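Local structure of FdxN element excision controlling factor XisI (Anabaena variabilis ATCC 29413, 2NVM) at residues Asp3-Thr6 and His7-Thr11; Gln13-Ile16 and Lys17-Asp21; Gly111-His114 and Pro115-Gly119. The protein probably helps control the site-specific excision of the fdxN element, a recombination event that rearranges nitrogen-fixation genes in cyanobacteria. All coordinates share one frame; numbering follows the deposited sequence.

Interaction 1: residues Asp3-Thr6 and His7-Thr11; sequences DKLT and HYRHT
K4 lays the middle of its extended chain across one face of the Y8 ring, one turn further along the same helix. CG stands over the ring in a CH-pi contact, 4.1 Å from the centroid of the Y8 ring, while CE of K4 runs on to within 3.5 Å of Y8 OH. With CG of K4 anti to the backbone N (chi1 178°), the chain slants over the phenol. Lysine suits the place: its methylenes cover an aromatic face and its ammonium goes further, to the carbonyl of G81. Y8 OH bonds to D107, and I78, I103 and P104 also touch the tyrosine, which makes this the close-packed side. L5 and R9 also rest on I78 of strand 67-79, as Y8 does; NH1 of R9 lies 3.5 Å from CB of L5, and NE forms a salt bridge with D54. The segments are the opening turns of helix 4-23, whose successive amides, from H7 to H10, bond to carbonyls four residues back. The first of these carbonyls is doubly used: D3 O accepts H7 N at 3.1 Å and T6 OG1 at 3.0 Å, both from the same face of its plane. Threonine is well placed for this, a short hydroxyl folding back on the turn before it. Here the contact is looser, for D3, T6 and H10 are exposed. T11 OG1 bonds to H7 O at 2.7 Å and sits above one face of the H7 imidazole, toward its rim; NE2 of that ring reaches the carbonyl of A101.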
# COMPACT_ATOMS: atom_id res chain seq x y z
N ASP B 3 2.48 -13.47 20.47
CA ASP B 3 1.44 -14.55 20.42
C ASP B 3 0.15 -13.96 19.84
O ASP B 3 -0.35 -14.47 18.83
CB ASP B 3 1.20 -15.16 21.81
CG ASP B 3 0.41 -16.49 21.77
OD1 ASP B 3 -0.29 -16.80 20.77
OD2 ASP B 3 0.49 -17.24 22.77
N LYS B 4 -0.39 -12.92 20.50
CA LYS B 4 -1.61 -12.21 20.04
C LYS B 4 -1.31 -11.61 18.66
O LYS B 4 -2.03 -11.87 17.70
CB LYS B 4 -2.03 -11.10 21.03
CG LYS B 4 -3.28 -10.25 20.65
CD LYS B 4 -3.40 -8.96 21.51
CE LYS B 4 -4.40 -7.96 20.88
NZ LYS B 4 -4.51 -6.61 21.55
N LEU B 5 -0.22 -10.84 18.59
CA LEU B 5 0.26 -10.20 17.35
C LEU B 5 0.57 -11.17 16.19
O LEU B 5 0.14 -10.91 15.07
CB LEU B 5 1.46 -9.26 17.63
CG LEU B 5 1.17 -7.81 18.04
CD1 LEU B 5 0.80 -6.95 16.80
CD2 LEU B 5 0.10 -7.69 19.15
N THR B 6 1.30 -12.24 16.47
CA THR B 6 1.65 -13.27 15.45
C THR B 6 0.39 -13.94 14.85
O THR B 6 0.33 -14.18 13.64
CB THR B 6 2.63 -14.35 15.99
OG1 THR B 6 2.19 -14.76 17.28
CG2 THR B 6 4.02 -13.79 16.14
N HIS B 7 -0.59 -14.22 15.71
CA HIS B 7 -1.89 -14.77 15.30
C HIS B 7 -2.63 -13.77 14.39
O HIS B 7 -3.15 -14.16 13.34
CB HIS B 7 -2.74 -15.15 16.53
CG HIS B 7 -4.15 -15.47 16.20
ND1 HIS B 7 -4.50 -16.56 15.44
CD2 HIS B 7 -5.31 -14.85 16.52
CE1 HIS B 7 -5.81 -16.59 15.29
NE2 HIS B 7 -6.33 -15.56 15.95
N TYR B 8 -2.66 -12.51 14.81
CA TYR B 8 -3.28 -11.41 14.06
C TYR B 8 -2.62 -11.20 12.70
O TYR B 8 -3.32 -10.96 11.71
CB TYR B 8 -3.26 -10.10 14.88
CG TYR B 8 -4.29 -9.97 15.99
CD1 TYR B 8 -4.86 -11.10 16.63
CD2 TYR B 8 -4.60 -8.70 16.51
CE1 TYR B 8 -5.78 -10.95 17.69
CE2 TYR B 8 -5.53 -8.55 17.58
CZ TYR B 8 -6.10 -9.69 18.16
OH TYR B 8 -6.99 -9.60 19.20
N ARG B 9 -1.28 -11.27 12.66
CA ARG B 9 -0.50 -11.16 11.40
C ARG B 9 -0.87 -12.27 10.42
O ARG B 9 -1.22 -11.98 9.29
CB ARG B 9 1.02 -11.20 11.65
CG ARG B 9 1.61 -9.94 12.24
CD ARG B 9 3.11 -10.07 12.33
NE ARG B 9 3.78 -8.83 12.74
CZ ARG B 9 4.08 -8.46 14.00
NH1 ARG B 9 3.83 -9.23 15.07
NH2 ARG B 9 4.70 -7.29 14.18
N HIS B 10 -0.81 -13.51 10.90
CA HIS B 10 -1.18 -14.72 10.13
C HIS B 10 -2.61 -14.63 9.60
O HIS B 10 -2.84 -14.89 8.41
CB HIS B 10 -0.99 -15.98 10.99
CG HIS B 10 -1.44 -17.26 10.35
ND1 HIS B 10 -0.67 -17.95 9.43
CD2 HIS B 10 -2.56 -18.01 10.53
CE1 HIS B 10 -1.31 -19.05 9.05
NE2 HIS B 10 -2.45 -19.11 9.71
N THR B 11 -3.54 -14.23 10.47
CA THR B 11 -4.96 -14.10 10.14
C THR B 11 -5.21 -13.10 9.01
O THR B 11 -5.79 -13.47 7.99
CB THR B 11 -5.81 -13.69 11.40
OG1 THR B 11 -5.66 -14.68 12.42
CG2 THR B 11 -7.31 -13.56 11.09

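Interaction 2: residues Gln13-Ile16 and Lys17-Asp21; sequences QEII and KKYYD
From K17 to Y20 each backbone amide bonds to the carbonyl four residues earlier, with K17 N 3.2 Å from Q13 O and Y20 N 3.0 Å from I16 O, giving two regular turns in the later half of helix 4-23. The clearest meeting of side chains is between I15 and Y19, which lie side by side and point the same way. The CG2 branch of I15, anti to its own backbone N, comes to 4.0 Å from CD2 of Y19; that same ring carbon is 3.4 Å from I15 O. I15 and Y19, a beta-branched residue next to a flat ring, together offer an apolar surface, which helix 93-100 receives: M98 touches I15, while A93, I94 and E97 touch Y19. Round the helix, I16 and Y20 turn to another surface. CB of Y20 packs 3.3 Å from I16 O, and from there the tyrosine reaches L47 and sets its ring edge-to-face with that of W58. I16 rests on I49 and Y56, with Q13 beside it on the same two residues. The two lysines lie at other positions round the helix. With CG beside its backbone N (chi1 -68°), K17 leans back along the helix, and CG passes 3.3 Å from Q13 O before the extended chain goes on to pack against R53 of the second subunit. K18, with CG anti to its backbone N, is directed differently, and its ammonium forms a salt bridge with E97. The division of chemistry is that of an amphipathic helix: isoleucines and tyrosines provide apolar surface for strands 44-50 and 55-61 and for helix 93-100, whereas the lysines keep their charges at the exposed border, where the K18 pair probably adds electrostatic attraction between the two helices.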
# COMPACT_ATOMS: atom_id res chain seq x y z
N GLN B 13 -3.00 -11.77 6.90
CA GLN B 13 -2.27 -12.16 5.67
C GLN B 13 -3.02 -13.25 4.90
O GLN B 13 -3.10 -13.20 3.67
CB GLN B 13 -0.84 -12.58 5.98
CG GLN B 13 0.01 -11.39 6.39
CD GLN B 13 1.39 -11.78 6.83
OE1 GLN B 13 1.75 -11.63 8.01
NE2 GLN B 13 2.18 -12.32 5.89
N GLU B 14 -3.58 -14.22 5.64
CA GLU B 14 -4.39 -15.29 5.08
C GLU B 14 -5.68 -14.70 4.47
O GLU B 14 -6.08 -15.12 3.40
CB GLU B 14 -4.72 -16.33 6.17
CG GLU B 14 -5.31 -17.66 5.69
CD GLU B 14 -5.70 -18.62 6.84
OE1 GLU B 14 -5.70 -19.85 6.61
OE2 GLU B 14 -5.99 -18.15 7.98
N ILE B 15 -6.30 -13.72 5.16
CA ILE B 15 -7.53 -13.06 4.67
C ILE B 15 -7.27 -12.26 3.37
O ILE B 15 -7.98 -12.45 2.37
CB ILE B 15 -8.18 -12.14 5.76
CG1 ILE B 15 -8.82 -12.97 6.87
CG2 ILE B 15 -9.27 -11.23 5.18
CD1 ILE B 15 -9.17 -12.15 8.12
N ILE B 16 -6.26 -11.38 3.40
CA ILE B 16 -5.93 -10.51 2.24
C ILE B 16 -5.61 -11.35 0.98
O ILE B 16 -6.16 -11.08 -0.09
CB ILE B 16 -4.87 -9.40 2.60
CG1 ILE B 16 -4.97 -8.21 1.62
CG2 ILE B 16 -3.45 -9.97 2.69
CD1 ILE B 16 -4.01 -7.05 1.90
N LYS B 17 -4.81 -12.42 1.14
CA LYS B 17 -4.48 -13.35 0.04
C LYS B 17 -5.70 -14.12 -0.47
O LYS B 17 -5.77 -14.36 -1.68
CB LYS B 17 -3.37 -14.34 0.43
CG LYS B 17 -2.01 -13.68 0.63
CD LYS B 17 -0.97 -14.70 1.11
CE LYS B 17 0.39 -14.04 1.37
NZ LYS B 17 1.41 -15.04 1.80
N LYS B 18 -6.63 -14.49 0.42
CA LYS B 18 -7.87 -15.21 0.06
C LYS B 18 -8.70 -14.39 -0.92
O LYS B 18 -8.97 -14.86 -2.02
CB LYS B 18 -8.71 -15.61 1.30
CG LYS B 18 -10.05 -16.30 1.03
CD LYS B 18 -10.67 -16.86 2.31
CE LYS B 18 -12.00 -17.59 2.02
NZ LYS B 18 -12.50 -18.44 3.15
N TYR B 19 -9.07 -13.17 -0.52
CA TYR B 19 -9.85 -12.26 -1.38
C TYR B 19 -9.10 -11.78 -2.63
O TYR B 19 -9.76 -11.50 -3.64
CB TYR B 19 -10.45 -11.08 -0.60
CG TYR B 19 -11.54 -11.53 0.34
CD1 TYR B 19 -12.84 -11.80 -0.15
CD2 TYR B 19 -11.28 -11.73 1.70
CE1 TYR B 19 -13.87 -12.24 0.72
CE2 TYR B 19 -12.29 -12.17 2.57
CZ TYR B 19 -13.59 -12.42 2.08
OH TYR B 19 -14.57 -12.84 2.95
N TYR B 20 -7.77 -11.68 -2.55
CA TYR B 20 -6.91 -11.32 -3.70
C TYR B 20 -7.00 -12.43 -4.75
O TYR B 20 -7.33 -12.14 -5.90
CB TYR B 20 -5.44 -11.11 -3.27
CG TYR B 20 -4.50 -10.70 -4.39
CD1 TYR B 20 -4.37 -9.36 -4.74
CD2 TYR B 20 -3.74 -11.65 -5.10
CE1 TYR B 20 -3.49 -8.94 -5.79
CE2 TYR B 20 -2.87 -11.26 -6.15
CZ TYR B 20 -2.75 -9.90 -6.48
OH TYR B 20 -1.90 -9.51 -7.49
N ASP B 21 -6.74 -13.68 -4.34
CA ASP B 21 -6.82 -14.87 -5.23
C ASP B 21 -8.23 -15.08 -5.79
O ASP B 21 -8.39 -15.40 -6.97
CB ASP B 21 -6.37 -16.16 -4.51
CG ASP B 21 -4.87 -16.19 -4.18
OD1 ASP B 21 -4.13 -15.20 -4.41
OD2 ASP B 21 -4.43 -17.25 -3.67

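Interaction 3: residues Gly111-His114 and Pro115-Gly119; sequences GFHH and PSKRG
A tight turn that folds back on its own approach, this local contact lies in the loop after strand 108-110, against the second subunit. Its backbone closure is K117 N to H114 O, 2.8 Å. H114 strengthens the turn with its ring: ND1 accepts S116 N at 3.2 Å and shares a hydrogen bond of 2.8 Å with S116 OG, while CD of P115 covers one face of the imidazole, 3.6 Å from the H114 ring centroid. R118, buried, ties the turn to the loop residues that lead into it. NH2 meets H113 O at 3.1 Å, nearly end-on to the carbonyl (171°) and close to the guanidinium plane; weaker bonds run from NE to H113 O and from NH2 to G111 O. Arginine can serve several acceptors at once, and NH1 adds I125 O and a salt bridge to D41 of the second subunit. K117, exposed, lays CE over the face of the H113 ring, 4.1 Å from its centroid, and a water joins K117 NZ to H113 ND1. W63 of the second subunit bonds to G111 O and meets the H114 ring edge-to-face. With proline second and near-helical torsions at P115 and S116, H114-K117 is a type I beta turn, used here at a subunit interface.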
# COMPACT_ATOMS: atom_id res chain seq x y z
N GLY B 111 -11.43 1.98 10.23
CA GLY B 111 -10.73 3.21 9.89
C GLY B 111 -11.44 3.99 8.80
O GLY B 111 -11.41 5.20 8.82
N PHE B 112 -12.08 3.29 7.85
CA PHE B 112 -12.90 3.94 6.81
C PHE B 112 -14.20 4.58 7.34
O PHE B 112 -14.85 5.30 6.59
CB PHE B 112 -13.16 3.02 5.60
CG PHE B 112 -14.09 1.89 5.87
CD1 PHE B 112 -15.47 2.03 5.63
CD2 PHE B 112 -13.60 0.65 6.28
CE1 PHE B 112 -16.35 0.95 5.86
CE2 PHE B 112 -14.47 -0.43 6.50
CZ PHE B 112 -15.85 -0.28 6.29
N HIS B 113 -14.65 4.26 8.57
CA HIS B 113 -15.77 4.98 9.20
C HIS B 113 -15.16 6.20 9.90
O HIS B 113 -14.06 6.12 10.38
CB HIS B 113 -16.54 4.15 10.24
CG HIS B 113 -17.41 3.08 9.65
ND1 HIS B 113 -17.93 3.16 8.38
CD2 HIS B 113 -18.00 2.02 10.24
CE1 HIS B 113 -18.72 2.12 8.17
NE2 HIS B 113 -18.79 1.42 9.29
N HIS B 114 -15.83 7.34 9.89
CA HIS B 114 -15.33 8.53 10.63
C HIS B 114 -15.21 8.17 12.14
O HIS B 114 -16.06 7.41 12.63
CB HIS B 114 -16.30 9.71 10.44
CG HIS B 114 -15.82 10.99 11.04
ND1 HIS B 114 -16.13 11.37 12.33
CD2 HIS B 114 -15.06 11.98 10.53
CE1 HIS B 114 -15.57 12.54 12.59
NE2 HIS B 114 -14.93 12.94 11.51
N PRO B 115 -14.17 8.65 12.87
CA PRO B 115 -14.02 8.33 14.32
C PRO B 115 -15.30 8.44 15.17
O PRO B 115 -15.57 7.54 15.97
CB PRO B 115 -12.97 9.35 14.78
CG PRO B 115 -12.11 9.49 13.58
CD PRO B 115 -13.04 9.50 12.41
N SER B 116 -16.07 9.50 14.95
CA SER B 116 -17.37 9.73 15.61
C SER B 116 -18.51 8.74 15.25
O SER B 116 -19.55 8.78 15.91
CB SER B 116 -17.89 11.17 15.38
OG SER B 116 -18.31 11.37 14.04
N LYS B 117 -18.35 7.95 14.19
CA LYS B 117 -19.33 6.94 13.74
C LYS B 117 -19.08 5.52 14.30
O LYS B 117 -20.02 4.74 14.36
CB LYS B 117 -19.32 6.90 12.19
CG LYS B 117 -20.33 5.97 11.50
CD LYS B 117 -20.18 6.06 9.98
CE LYS B 117 -21.18 5.15 9.29
NZ LYS B 117 -21.05 5.18 7.83
N ARG B 118 -17.86 5.24 14.75
CA ARG B 118 -17.42 3.90 15.20
C ARG B 118 -18.18 3.23 16.33
O ARG B 118 -18.32 2.01 16.33
CB ARG B 118 -15.92 3.89 15.48
CG ARG B 118 -15.14 4.11 14.23
CD ARG B 118 -13.68 4.29 14.48
NE ARG B 118 -13.06 4.85 13.29
CZ ARG B 118 -11.85 5.38 13.20
NH1 ARG B 118 -11.04 5.41 14.25
NH2 ARG B 118 -11.44 5.89 12.04
N GLY B 119 -18.70 4.02 17.27
CA GLY B 119 -19.52 3.49 18.35
C GLY B 119 -20.90 2.98 17.90
O GLY B 119 -21.54 2.27 18.67
O HOH W 1 -18.77 5.39 6.32

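Along the chain the contacts come in series. Interactions 1 and 2 are successive parts of helix 4-23, their centres 15 Å apart: the first touches strand 67-79 and A101, I103, P104 and D107, the second strands 44-50 and 55-61 and helix 93-100, so that one helix packs along much of the mixed sheet. Interaction 3 comes late, beyond strand 108-110, which pairs in parallel with strand 82-87; its centre is about 24 Å from those of the other two, and it lies across the chain's centre from interaction 2. The helical contacts thus face mainly their own subunit, whereas residues 111-119 combine contacts within the chain with several to the second subunit; K17 adds a further intersubunit touch.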